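Local structure of ribonuclease mar1, putative (Trypanosoma cruzi, 1YZV) at residues L13-G17 and S185-F189; F23-D27 and K91-L97; R48-L52 and S173-L177. The protein is of unknown function but belongs to the isochorismatase superfamily, whose characterised members are mostly hydrolases with a Rossmann-like alpha/beta fold. All coordinates share one frame; numbering follows the deposited sequence.

Overall arrangement
The chain enters through residues 13-17, just before a central strand, 20-26, of a six-stranded parallel sheet, and interaction 1 brings this loop against 185-189, ahead of the last helix, closing a loop that holds most of the protein. The other two contacts nest inside it. Interaction 2 joins the C-terminal end of strand 20-26 to the loop after edge strand 87-91. Interaction 3 pairs helix 39-56 with helix 173-181, and its segments alternate along the chain with those of interaction 2. L13 touches I176 between interactions 1 and 3, while F23 packs on F49 and L52, linking interaction 2 to interaction 3 through the core.

Interaction 1 of 3, residues L13-G17 and S185-F189; sequences LKHYG and SDPVF
The ring of Y16 lies beside the methyl groups of V188, its CE2 3.6 Å from V188 CG2, and carries its hydroxyl onward to the carboxylate of D186. Tyrosine suits this place because its apolar ring carbons can touch valine and L56 of helix 39-56 while its tip remains polar. With chi1 at 65° the ring of Y16 stands over its own backbone and is sent toward 185-189. There Y16 OH donates to D186 OD1 over 2.6 Å, using the syn lone pair, with the ring and carboxylate planes steeply inclined. The same OD1 also accepts from V188 N at 3.0 Å, on its anti side. This is an Asx turn that caps the approach to helix 189-197, so one oxygen serves both the capping bond and the link to the N-terminal loop. P187, between D186 and V188, has a restricted phi that fits such a turn.

The other carboxylate oxygen, OD2, accepts from H15: NE2 lies 2.8 Å from D186 OD2, in line with the plane of the imidazole but approaching from above the plane of the carboxylate, and the bond is bent (138°). At the ring's other nitrogen, G17 N donates almost straight to H15 ND1, 3.1 Å away, which fixes the ring's rotation and is consistent with a proton on NE2. H15 CE1 hangs 3.3 Å over one face of the Y16 ring, near its rim, and H60 meets Y16 edge-to-face. Nearby, F189 packs on F94 of the second subunit.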
ATOM      1  N   LEU A  13     -18.668  -6.682  -1.381  1.00 26.56           N
ATOM      2  CA  LEU A  13     -20.100  -6.437  -1.239  1.00 23.13           C
ATOM      3  C   LEU A  13     -20.834  -7.764  -1.434  1.00 22.19           C
ATOM      4  O   LEU A  13     -20.408  -8.605  -2.216  1.00 21.84           O
ATOM      5  CB  LEU A  13     -20.578  -5.446  -2.294  1.00 23.24           C
ATOM      6  CG  LEU A  13     -20.099  -4.008  -2.119  1.00 23.73           C
ATOM      7  CD1 LEU A  13     -20.296  -3.259  -3.416  1.00 25.43           C
ATOM      8  CD2 LEU A  13     -20.835  -3.325  -0.971  1.00 29.07           C
ATOM      9  N   LYS A  14     -21.865  -7.977  -0.642  1.00 20.94           N
ATOM     10  CA  LYS A  14     -22.782  -9.098  -0.821  1.00 23.43           C
ATOM     11  C   LYS A  14     -23.679  -8.822  -2.029  1.00 21.57           C
ATOM     12  O   LYS A  14     -23.846  -7.649  -2.491  1.00 20.64           O
ATOM     13  CB  LYS A  14     -23.659  -9.281   0.417  1.00 23.42           C
ATOM     14  CG  LYS A  14     -22.878  -9.738   1.668  1.00 29.39           C
ATOM     15  CD  LYS A  14     -23.781  -9.995   2.869  1.00 29.84           C
ATOM     16  CE  LYS A  14     -22.982 -10.502   4.073  1.00 38.48           C
ATOM     17  NZ  LYS A  14     -23.795 -10.523   5.340  1.00 42.49           N
ATOM     18  N   HIS A  15     -24.250  -9.904  -2.541  1.00 21.41           N
ATOM     19  CA  HIS A  15     -25.211  -9.839  -3.607  1.00 21.24           C
ATOM     20  C   HIS A  15     -26.380  -8.973  -3.160  1.00 23.07           C
ATOM     21  O   HIS A  15     -26.767  -9.001  -1.968  1.00 21.90           O
ATOM     22  CB  HIS A  15     -25.700 -11.252  -3.965  1.00 22.56           C
ATOM     23  CG  HIS A  15     -26.534 -11.287  -5.192  1.00 19.57           C
ATOM     24  ND1 HIS A  15     -27.870 -10.932  -5.190  1.00 21.24           N
ATOM     25  CD2 HIS A  15     -26.220 -11.572  -6.477  1.00 20.76           C
ATOM     26  CE1 HIS A  15     -28.337 -10.996  -6.425  1.00 26.50           C
ATOM     27  NE2 HIS A  15     -27.341 -11.332  -7.230  1.00 19.13           N
ATOM     28  N   TYR A  16     -26.915  -8.194  -4.105  1.00 22.13           N
ATOM     29  CA  TYR A  16     -27.925  -7.225  -3.791  1.00 24.76           C
ATOM     30  C   TYR A  16     -29.140  -7.780  -3.069  1.00 27.41           C
ATOM     31  O   TYR A  16     -29.815  -7.020  -2.339  1.00 26.22           O
ATOM     32  CB  TYR A  16     -28.378  -6.433  -5.021  1.00 24.71           C
ATOM     33  CG  TYR A  16     -29.092  -7.227  -6.092  1.00 24.83           C
ATOM     34  CD1 TYR A  16     -30.451  -7.527  -5.983  1.00 24.97           C
ATOM     35  CD2 TYR A  16     -28.422  -7.628  -7.242  1.00 20.05           C
ATOM     36  CE1 TYR A  16     -31.121  -8.281  -6.961  1.00 27.88           C
ATOM     37  CE2 TYR A  16     -29.084  -8.336  -8.252  1.00 23.15           C
ATOM     38  CZ  TYR A  16     -30.464  -8.620  -8.127  1.00 23.19           C
ATOM     39  OH  TYR A  16     -31.096  -9.375  -9.110  1.00 24.18           O
ATOM     40  N   GLY A  17     -29.466  -9.056  -3.275  1.00 28.66           N
ATOM     41  CA  GLY A  17     -30.592  -9.633  -2.534  1.00 30.00           C
ATOM     42  C   GLY A  17     -30.304 -10.057  -1.100  1.00 32.18           C
ATOM     43  O   GLY A  17     -31.196 -10.410  -0.351  1.00 34.00           O
ATOM     44  N   SER A 185     -26.033 -14.406 -15.388  1.00 23.63           N
ATOM     45  CA  SER A 185     -27.382 -14.930 -15.497  1.00 26.16           C
ATOM     46  C   SER A 185     -28.327 -14.343 -14.459  1.00 26.00           C
ATOM     47  O   SER A 185     -29.512 -14.655 -14.463  1.00 26.58           O
ATOM     48  CB  SER A 185     -27.390 -16.455 -15.424  1.00 28.94           C
ATOM     49  OG  SER A 185     -27.253 -16.901 -14.094  1.00 30.06           O
ATOM     50  N   ASP A 186     -27.829 -13.480 -13.583  1.00 24.76           N
ATOM     51  CA  ASP A 186     -28.698 -12.763 -12.673  1.00 25.17           C
ATOM     52  C   ASP A 186     -29.813 -12.009 -13.422  1.00 24.31           C
ATOM     53  O   ASP A 186     -29.574 -11.420 -14.477  1.00 24.94           O
ATOM     54  CB  ASP A 186     -27.911 -11.796 -11.794  1.00 23.00           C
ATOM     55  CG  ASP A 186     -28.790 -11.150 -10.732  1.00 22.65           C
ATOM     56  OD1 ASP A 186     -29.490 -10.141 -11.034  1.00 25.72           O
ATOM     57  OD2 ASP A 186     -28.745 -11.609  -9.585  1.00 25.59           O
ATOM     58  N   PRO A 187     -31.061 -12.104 -12.922  1.00 25.94           N
ATOM     59  CA  PRO A 187     -32.175 -11.428 -13.635  1.00 28.42           C
ATOM     60  C   PRO A 187     -31.951  -9.936 -14.009  1.00 30.63           C
ATOM     61  O   PRO A 187     -32.604  -9.477 -14.925  1.00 31.08           O
ATOM     62  CB  PRO A 187     -33.346 -11.523 -12.645  1.00 27.54           C
ATOM     63  CG  PRO A 187     -33.019 -12.676 -11.759  1.00 29.48           C
ATOM     64  CD  PRO A 187     -31.512 -12.736 -11.676  1.00 24.68           C
ATOM     65  N   VAL A 188     -31.200  -9.154 -13.227  1.00 30.28           N
ATOM     66  CA  VAL A 188     -30.991  -7.735 -13.574  1.00 29.39           C
ATOM     67  C   VAL A 188     -29.785  -7.484 -14.472  1.00 28.76           C
ATOM     68  O   VAL A 188     -29.571  -6.343 -14.888  1.00 27.05           O
ATOM     69  CB  VAL A 188     -30.918  -6.757 -12.329  1.00 32.43           C
ATOM     70  CG1 VAL A 188     -32.117  -6.894 -11.457  1.00 38.05           C
ATOM     71  CG2 VAL A 188     -29.713  -6.984 -11.490  1.00 28.99           C
ATOM     72  N   PHE A 189     -28.955  -8.497 -14.738  1.00 26.75           N
ATOM     73  CA  PHE A 189     -27.759  -8.247 -15.535  1.00 27.37           C
ATOM     74  C   PHE A 189     -28.035  -7.554 -16.878  1.00 27.82           C
ATOM     75  O   PHE A 189     -27.346  -6.574 -17.268  1.00 25.50           O
ATOM     76  CB  PHE A 189     -26.960  -9.524 -15.779  1.00 26.26           C
ATOM     77  CG  PHE A 189     -25.682  -9.275 -16.481  1.00 28.10           C
ATOM     78  CD1 PHE A 189     -24.583  -8.796 -15.794  1.00 32.38           C
ATOM     79  CD2 PHE A 189     -25.551  -9.554 -17.837  1.00 31.08           C
ATOM     80  CE1 PHE A 189     -23.380  -8.538 -16.470  1.00 31.82           C
ATOM     81  CE2 PHE A 189     -24.391  -9.282 -18.485  1.00 36.00           C
ATOM     82  CZ  PHE A 189     -23.287  -8.810 -17.787  1.00 31.52           C
TER

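Interaction 2 of 3, residues F23-D27 and K91-L97; sequences FFCCD and KKRFAML
M96 reaches from the loop after strand 87-91 to F24 and C26 on strand 20-26, a central strand of the parallel sheet in this Rossmann-like isochorismatase fold. Its CB points toward the strand, and M96 CG then passes 3.7 Å from C26 SG. SD comes equally near C26 SG and stands 4.8 Å from the centroid of the F24 ring, an oblique Met-aromatic contact. The M96 side chain bends at its last torsion (chi3 64°), turning CE aside so that it lies 3.7 Å from F24 CB. A flexible, polarisable thioether suits this surface of sulfur and aromatic carbon. L97 adds CD2 at the edge of the same ring, 4.0 Å from F24 CE2.

Beside this apolar patch lies a buried polar group. K91 and D27 approach from opposite directions and form a salt bridge, while C123 of helix 120-133 touches both. Such an Asp, Lys and Cys grouping is consistent with the catalytic triad of isochorismatase-like hydrolases, although activity is not established here. T66 binds D27 OD1. Four oxygens, D27 OD2, Q68 OE1, R93 O and F94 O, surround K91 NZ and must share its three N-H bonds; NZ lies in the carbonyl plane of R93 but is tilted 33° from that of F94. K91 NZ lies 2.9 Å from D27 OD2 and uses the syn lone pair of that oxygen.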
ATOM      1  N   PHE A  23     -26.537   3.895  -1.511  1.00 25.82           N
ATOM      2  CA  PHE A  23     -25.646   4.641  -2.345  1.00 24.72           C
ATOM      3  C   PHE A  23     -25.563   6.051  -1.754  1.00 25.15           C
ATOM      4  O   PHE A  23     -26.544   6.805  -1.750  1.00 26.46           O
ATOM      5  CB  PHE A  23     -26.156   4.632  -3.794  1.00 23.94           C
ATOM      6  CG  PHE A  23     -26.050   3.290  -4.457  1.00 22.06           C
ATOM      7  CD1 PHE A  23     -24.879   2.904  -5.107  1.00 20.63           C
ATOM      8  CD2 PHE A  23     -27.116   2.413  -4.433  1.00 23.62           C
ATOM      9  CE1 PHE A  23     -24.759   1.649  -5.629  1.00 20.91           C
ATOM     10  CE2 PHE A  23     -26.953   1.105  -4.868  1.00 24.31           C
ATOM     11  CZ  PHE A  23     -25.809   0.741  -5.514  1.00 23.29           C
ATOM     12  N   PHE A  24     -24.387   6.376  -1.229  1.00 25.00           N
ATOM     13  CA  PHE A  24     -24.109   7.695  -0.637  1.00 23.67           C
ATOM     14  C   PHE A  24     -23.347   8.591  -1.602  1.00 27.43           C
ATOM     15  O   PHE A  24     -22.143   8.428  -1.799  1.00 22.97           O
ATOM     16  CB  PHE A  24     -23.283   7.564   0.622  1.00 23.80           C
ATOM     17  CG  PHE A  24     -24.076   7.253   1.877  1.00 21.57           C
ATOM     18  CD1 PHE A  24     -25.282   6.586   1.835  1.00 24.13           C
ATOM     19  CD2 PHE A  24     -23.592   7.648   3.119  1.00 30.19           C
ATOM     20  CE1 PHE A  24     -26.015   6.382   2.989  1.00 26.95           C
ATOM     21  CE2 PHE A  24     -24.301   7.426   4.275  1.00 26.91           C
ATOM     22  CZ  PHE A  24     -25.509   6.764   4.216  1.00 30.68           C
ATOM     23  N   CYS A  25     -24.074   9.570  -2.134  1.00 24.92           N
ATOM     24  CA  CYS A  25     -23.584  10.568  -3.070  1.00 25.92           C
ATOM     25  C   CYS A  25     -23.238  11.861  -2.293  1.00 24.54           C
ATOM     26  O   CYS A  25     -24.103  12.627  -1.896  1.00 26.86           O
ATOM     27  CB  CYS A  25     -24.681  10.835  -4.092  1.00 28.56           C
ATOM     28  SG  CYS A  25     -24.298  12.050  -5.366  1.00 34.20           S
ATOM     29  N   CYS A  26     -21.966  12.021  -2.020  1.00 26.21           N
ATOM     30  CA  CYS A  26     -21.443  13.054  -1.133  1.00 26.99           C
ATOM     31  C   CYS A  26     -21.154  14.359  -1.865  1.00 23.35           C
ATOM     32  O   CYS A  26     -20.148  14.468  -2.555  1.00 23.76           O
ATOM     33  CB  CYS A  26     -20.148  12.555  -0.504  1.00 26.17           C
ATOM     34  SG  CYS A  26     -19.709  13.273   1.002  1.00 36.53           S
ATOM     35  N   ASP A  27     -22.055  15.325  -1.735  1.00 25.43           N
ATOM     36  CA  ASP A  27     -21.729  16.748  -2.002  1.00 24.00           C
ATOM     37  C   ASP A  27     -21.128  17.042  -3.407  1.00 24.94           C
ATOM     38  O   ASP A  27     -20.191  17.837  -3.551  1.00 23.09           O
ATOM     39  CB  ASP A  27     -20.755  17.247  -0.915  1.00 23.84           C
ATOM     40  CG  ASP A  27     -21.315  17.150   0.504  1.00 27.49           C
ATOM     41  OD1 ASP A  27     -22.476  16.685   0.717  1.00 24.56           O
ATOM     42  OD2 ASP A  27     -20.478  17.331   1.444  1.00 29.02           O
ATOM     43  N   LYS A  91     -26.461  19.726   4.841  1.00 23.26           N
ATOM     44  CA  LYS A  91     -25.643  19.592   6.060  1.00 24.22           C
ATOM     45  C   LYS A  91     -24.529  20.653   6.162  1.00 22.44           C
ATOM     46  O   LYS A  91     -23.997  21.134   5.166  1.00 24.41           O
ATOM     47  CB  LYS A  91     -24.988  18.195   6.153  1.00 23.20           C
ATOM     48  CG  LYS A  91     -23.952  17.931   4.996  1.00 22.10           C
ATOM     49  CD  LYS A  91     -23.456  16.496   4.971  1.00 22.57           C
ATOM     50  CE  LYS A  91     -22.240  16.250   4.033  1.00 23.73           C
ATOM     51  NZ  LYS A  91     -21.056  17.151   4.266  1.00 23.56           N
ATOM     52  N   LYS A  92     -24.052  20.813   7.391  1.00 24.69           N
ATOM     53  CA  LYS A  92     -22.815  21.480   7.706  1.00 24.49           C
ATOM     54  C   LYS A  92     -21.787  20.510   8.304  1.00 24.18           C
ATOM     55  O   LYS A  92     -20.606  20.781   8.225  1.00 21.27           O
ATOM     56  CB  LYS A  92     -23.080  22.638   8.660  1.00 28.34           C
ATOM     57  CG  LYS A  92     -23.916  23.733   7.967  1.00 32.89           C
ATOM     58  CD  LYS A  92     -23.739  25.067   8.631  1.00 37.24           C
ATOM     59  CE  LYS A  92     -24.631  26.136   7.977  1.00 46.37           C
ATOM     60  NZ  LYS A  92     -26.090  25.895   8.305  1.00 53.65           N
ATOM     61  N   ARG A  93     -22.230  19.376   8.859  1.00 23.52           N
ATOM     62  CA  ARG A  93     -21.311  18.314   9.295  1.00 23.06           C
ATOM     63  C   ARG A  93     -20.561  17.743   8.071  1.00 23.84           C
ATOM     64  O   ARG A  93     -21.123  17.683   6.967  1.00 23.13           O
ATOM     65  CB  ARG A  93     -22.085  17.203   9.997  1.00 24.01           C
ATOM     66  CG  ARG A  93     -21.183  16.125  10.643  1.00 22.19           C
ATOM     67  CD  ARG A  93     -21.935  14.899  11.057  1.00 28.13           C
ATOM     68  NE  ARG A  93     -23.017  15.199  11.976  1.00 36.75           N
ATOM     69  CZ  ARG A  93     -23.572  14.326  12.815  1.00 42.91           C
ATOM     70  NH1 ARG A  93     -23.160  13.050  12.865  1.00 45.91           N
ATOM     71  NH2 ARG A  93     -24.604  14.714  13.547  1.00 37.32           N
ATOM     72  N   PHE A  94     -19.280  17.381   8.219  1.00 21.98           N
ATOM     73  CA  PHE A  94     -18.537  16.927   7.033  1.00 23.15           C
ATOM     74  C   PHE A  94     -18.990  15.494   6.693  1.00 23.48           C
ATOM     75  O   PHE A  94     -19.424  15.223   5.567  1.00 26.52           O
ATOM     76  CB  PHE A  94     -17.032  17.043   7.230  1.00 23.80           C
ATOM     77  CG  PHE A  94     -16.571  18.445   7.481  1.00 22.14           C
ATOM     78  CD1 PHE A  94     -17.104  19.503   6.762  1.00 25.93           C
ATOM     79  CD2 PHE A  94     -15.649  18.707   8.462  1.00 19.13           C
ATOM     80  CE1 PHE A  94     -16.723  20.811   7.032  1.00 27.27           C
ATOM     81  CE2 PHE A  94     -15.167  19.979   8.674  1.00 19.86           C
ATOM     82  CZ  PHE A  94     -15.764  21.060   7.993  1.00 27.29           C
ATOM     83  N   ALA A  95     -19.047  14.639   7.702  1.00 21.86           N
ATOM     84  CA  ALA A  95     -19.675  13.291   7.530  1.00 22.92           C
ATOM     85  C   ALA A  95     -21.174  13.369   7.175  1.00 24.02           C
ATOM     86  O   ALA A  95     -21.909  14.219   7.683  1.00 27.29           O
ATOM     87  CB  ALA A  95     -19.458  12.446   8.749  1.00 22.25           C
ATOM     88  N   MET A  96     -21.641  12.418   6.354  1.00 25.41           N
ATOM     89  CA  MET A  96     -22.996  12.426   5.836  1.00 25.55           C
ATOM     90  C   MET A  96     -24.007  11.907   6.857  1.00 25.86           C
ATOM     91  O   MET A  96     -25.209  12.068   6.628  1.00 27.11           O
ATOM     92  CB  MET A  96     -23.114  11.586   4.562  1.00 23.53           C
ATOM     93  CG  MET A  96     -22.324  12.125   3.395  1.00 24.42           C
ATOM     94  SD  MET A  96     -22.429  10.989   1.994  1.00 25.58           S
ATOM     95  CE  MET A  96     -24.167  11.025   1.598  1.00 26.24           C
ATOM     96  N   LEU A  97     -23.550  11.461   8.031  1.00 26.02           N
ATOM     97  CA  LEU A  97     -24.413  10.696   8.946  1.00 28.62           C
ATOM     98  C   LEU A  97     -25.149  11.591   9.909  1.00 30.41           C
ATOM     99  O   LEU A  97     -25.057  11.454  11.145  1.00 30.95           O
ATOM    100  CB  LEU A  97     -23.621   9.603   9.685  1.00 30.60           C
ATOM    101  CG  LEU A  97     -23.213   8.436   8.793  1.00 35.26           C
ATOM    102  CD1 LEU A  97     -22.383   7.501   9.640  1.00 47.82           C
ATOM    103  CD2 LEU A  97     -24.443   7.696   8.288  1.00 31.53           C
TER

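Interaction 3 of 3, residues R48-L52 and S173-L177; sequences RFAGL and SESIL
R48 leaves its helix with CG anti to the backbone N (chi1 170°) and bends at chi3 (-76°), which swings the guanidinium over the start of helix 173-181. There R48 NH1 donates to S173 OG in a short but bent bond of 2.8 Å, somewhat out of the guanidinium plane. The two helix segments run nearly parallel (12°), axes 11.2 Å apart, side by side on one face of the parallel sheet of this alpha/beta fold; F49 and I176 both touch V114 and A141 in its strands. F49 suits this spacing, its flat ring bridging the helices: F49 CE1 lies 3.7 Å from L177 CD1, at the ring edge, and CZ is 3.6 Å from S173 CB. L52 CD2 and L177 CD1 are pressed together at 3.5 Å, and I192 of helix 189-197 covers both leucines.

A water accepts from R48 NH2 and donates to E174 OE1, bridging the opposite charges. E174 OE2 bonds H121 of the second subunit, and S173 OG also bonds D143. A sulfate, probably from the crystallisation liquor, lies about 5 Å from the R48 side chain. The arginine's charge is probably shared among S173 OG, L195 O and the water, and R48 meets the subunit boundary indirectly, through that water and E174.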
ATOM      1  N   ARG A  48     -24.219   6.460 -13.045  1.00 21.98           N
ATOM      2  CA  ARG A  48     -24.119   5.025 -13.143  1.00 23.13           C
ATOM      3  C   ARG A  48     -24.824   4.343 -11.971  1.00 23.72           C
ATOM      4  O   ARG A  48     -25.580   3.362 -12.139  1.00 23.51           O
ATOM      5  CB  ARG A  48     -22.630   4.641 -13.181  1.00 20.72           C
ATOM      6  CG  ARG A  48     -22.378   3.179 -13.035  1.00 22.71           C
ATOM      7  CD  ARG A  48     -20.937   2.849 -13.358  1.00 22.08           C
ATOM      8  NE  ARG A  48     -20.680   2.858 -14.790  1.00 17.62           N
ATOM      9  CZ  ARG A  48     -19.504   2.547 -15.334  1.00 21.29           C
ATOM     10  NH1 ARG A  48     -18.457   2.222 -14.550  1.00 22.94           N
ATOM     11  NH2 ARG A  48     -19.402   2.452 -16.655  1.00 25.32           N
ATOM     12  N   PHE A  49     -24.523   4.810 -10.765  1.00 20.92           N
ATOM     13  CA  PHE A  49     -25.183   4.253  -9.563  1.00 24.07           C
ATOM     14  C   PHE A  49     -26.667   4.599  -9.464  1.00 25.47           C
ATOM     15  O   PHE A  49     -27.462   3.804  -8.944  1.00 24.57           O
ATOM     16  CB  PHE A  49     -24.456   4.690  -8.296  1.00 22.84           C
ATOM     17  CG  PHE A  49     -23.036   4.125  -8.166  1.00 23.80           C
ATOM     18  CD1 PHE A  49     -22.758   2.821  -8.489  1.00 27.22           C
ATOM     19  CD2 PHE A  49     -22.055   4.861  -7.511  1.00 22.89           C
ATOM     20  CE1 PHE A  49     -21.468   2.284  -8.292  1.00 25.26           C
ATOM     21  CE2 PHE A  49     -20.776   4.356  -7.318  1.00 22.12           C
ATOM     22  CZ  PHE A  49     -20.483   3.063  -7.704  1.00 22.27           C
ATOM     23  N   ALA A  50     -27.050   5.745 -10.033  1.00 25.85           N
ATOM     24  CA  ALA A  50     -28.481   6.081 -10.148  1.00 25.79           C
ATOM     25  C   ALA A  50     -29.187   5.053 -11.011  1.00 25.49           C
ATOM     26  O   ALA A  50     -30.230   4.548 -10.611  1.00 24.55           O
ATOM     27  CB  ALA A  50     -28.695   7.504 -10.689  1.00 26.18           C
ATOM     28  N   GLY A  51     -28.593   4.700 -12.155  1.00 24.73           N
ATOM     29  CA  GLY A  51     -29.140   3.677 -13.022  1.00 25.09           C
ATOM     30  C   GLY A  51     -29.173   2.304 -12.363  1.00 25.75           C
ATOM     31  O   GLY A  51     -30.155   1.558 -12.466  1.00 22.81           O
ATOM     32  N   LEU A  52     -28.099   1.942 -11.674  1.00 22.63           N
ATOM     33  CA  LEU A  52     -28.098   0.700 -10.918  1.00 24.04           C
ATOM     34  C   LEU A  52     -29.204   0.633  -9.832  1.00 21.79           C
ATOM     35  O   LEU A  52     -29.960  -0.350  -9.742  1.00 24.52           O
ATOM     36  CB  LEU A  52     -26.710   0.490 -10.300  1.00 22.76           C
ATOM     37  CG  LEU A  52     -26.557  -0.826  -9.517  1.00 25.08           C
ATOM     38  CD1 LEU A  52     -26.827  -2.025 -10.408  1.00 24.55           C
ATOM     39  CD2 LEU A  52     -25.191  -0.875  -8.855  1.00 28.85           C
ATOM     40  N   SER A 173     -16.398   1.849  -9.729  1.00 19.48           N
ATOM     41  CA  SER A 173     -17.832   1.667 -10.015  1.00 20.85           C
ATOM     42  C   SER A 173     -18.143   0.399 -10.823  1.00 22.02           C
ATOM     43  O   SER A 173     -19.102  -0.344 -10.517  1.00 20.04           O
ATOM     44  CB  SER A 173     -18.405   2.939 -10.682  1.00 19.89           C
ATOM     45  OG  SER A 173     -17.794   3.221 -11.970  1.00 19.25           O
ATOM     46  N   GLU A 174     -17.285   0.062 -11.780  1.00 21.50           N
ATOM     47  CA  GLU A 174     -17.565  -1.117 -12.590  1.00 22.99           C
ATOM     48  C   GLU A 174     -17.413  -2.415 -11.763  1.00 23.20           C
ATOM     49  O   GLU A 174     -18.260  -3.311 -11.843  1.00 23.32           O
ATOM     50  CB  GLU A 174     -16.665  -1.153 -13.835  1.00 24.10           C
ATOM     51  CG  GLU A 174     -17.052  -2.282 -14.746  1.00 29.24           C
ATOM     52  CD  GLU A 174     -16.356  -2.216 -16.078  1.00 28.23           C
ATOM     53  OE1 GLU A 174     -16.780  -1.395 -16.929  1.00 31.26           O
ATOM     54  OE2 GLU A 174     -15.428  -3.018 -16.248  1.00 28.46           O
ATOM     55  N   SER A 175     -16.402  -2.437 -10.899  1.00 20.18           N
ATOM     56  CA  SER A 175     -16.150  -3.538 -10.018  1.00 21.45           C
ATOM     57  C   SER A 175     -17.281  -3.683  -9.024  1.00 21.54           C
ATOM     58  O   SER A 175     -17.804  -4.785  -8.865  1.00 21.39           O
ATOM     59  CB  SER A 175     -14.843  -3.358  -9.294  1.00 20.57           C
ATOM     60  OG  SER A 175     -14.455  -4.546  -8.652  1.00 19.55           O
ATOM     61  N   ILE A 176     -17.775  -2.536  -8.563  1.00 20.11           N
ATOM     62  CA  ILE A 176     -18.876  -2.479  -7.598  1.00 20.59           C
ATOM     63  C   ILE A 176     -20.180  -3.039  -8.218  1.00 21.55           C
ATOM     64  O   ILE A 176     -20.814  -3.948  -7.639  1.00 21.29           O
ATOM     65  CB  ILE A 176     -19.027  -1.068  -7.054  1.00 20.38           C
ATOM     66  CG1 ILE A 176     -17.859  -0.755  -6.115  1.00 21.59           C
ATOM     67  CG2 ILE A 176     -20.390  -0.819  -6.392  1.00 22.07           C
ATOM     68  CD1 ILE A 176     -17.618   0.722  -5.893  1.00 20.22           C
ATOM     69  N   LEU A 177     -20.495  -2.610  -9.441  1.00 23.92           N
ATOM     70  CA  LEU A 177     -21.656  -3.143 -10.131  1.00 21.93           C
ATOM     71  C   LEU A 177     -21.629  -4.677 -10.178  1.00 23.68           C
ATOM     72  O   LEU A 177     -22.642  -5.351  -9.877  1.00 21.82           O
ATOM     73  CB  LEU A 177     -21.754  -2.551 -11.548  1.00 24.75           C
ATOM     74  CG  LEU A 177     -22.723  -1.419 -11.737  1.00 30.40           C
ATOM     75  CD1 LEU A 177     -22.385  -0.253 -10.816  1.00 35.89           C
ATOM     76  CD2 LEU A 177     -22.776  -0.994 -13.203  1.00 29.99           C
TER
HETATM   77  O   HOH W   1     -16.666   1.359 -16.868  1.00 27.37           O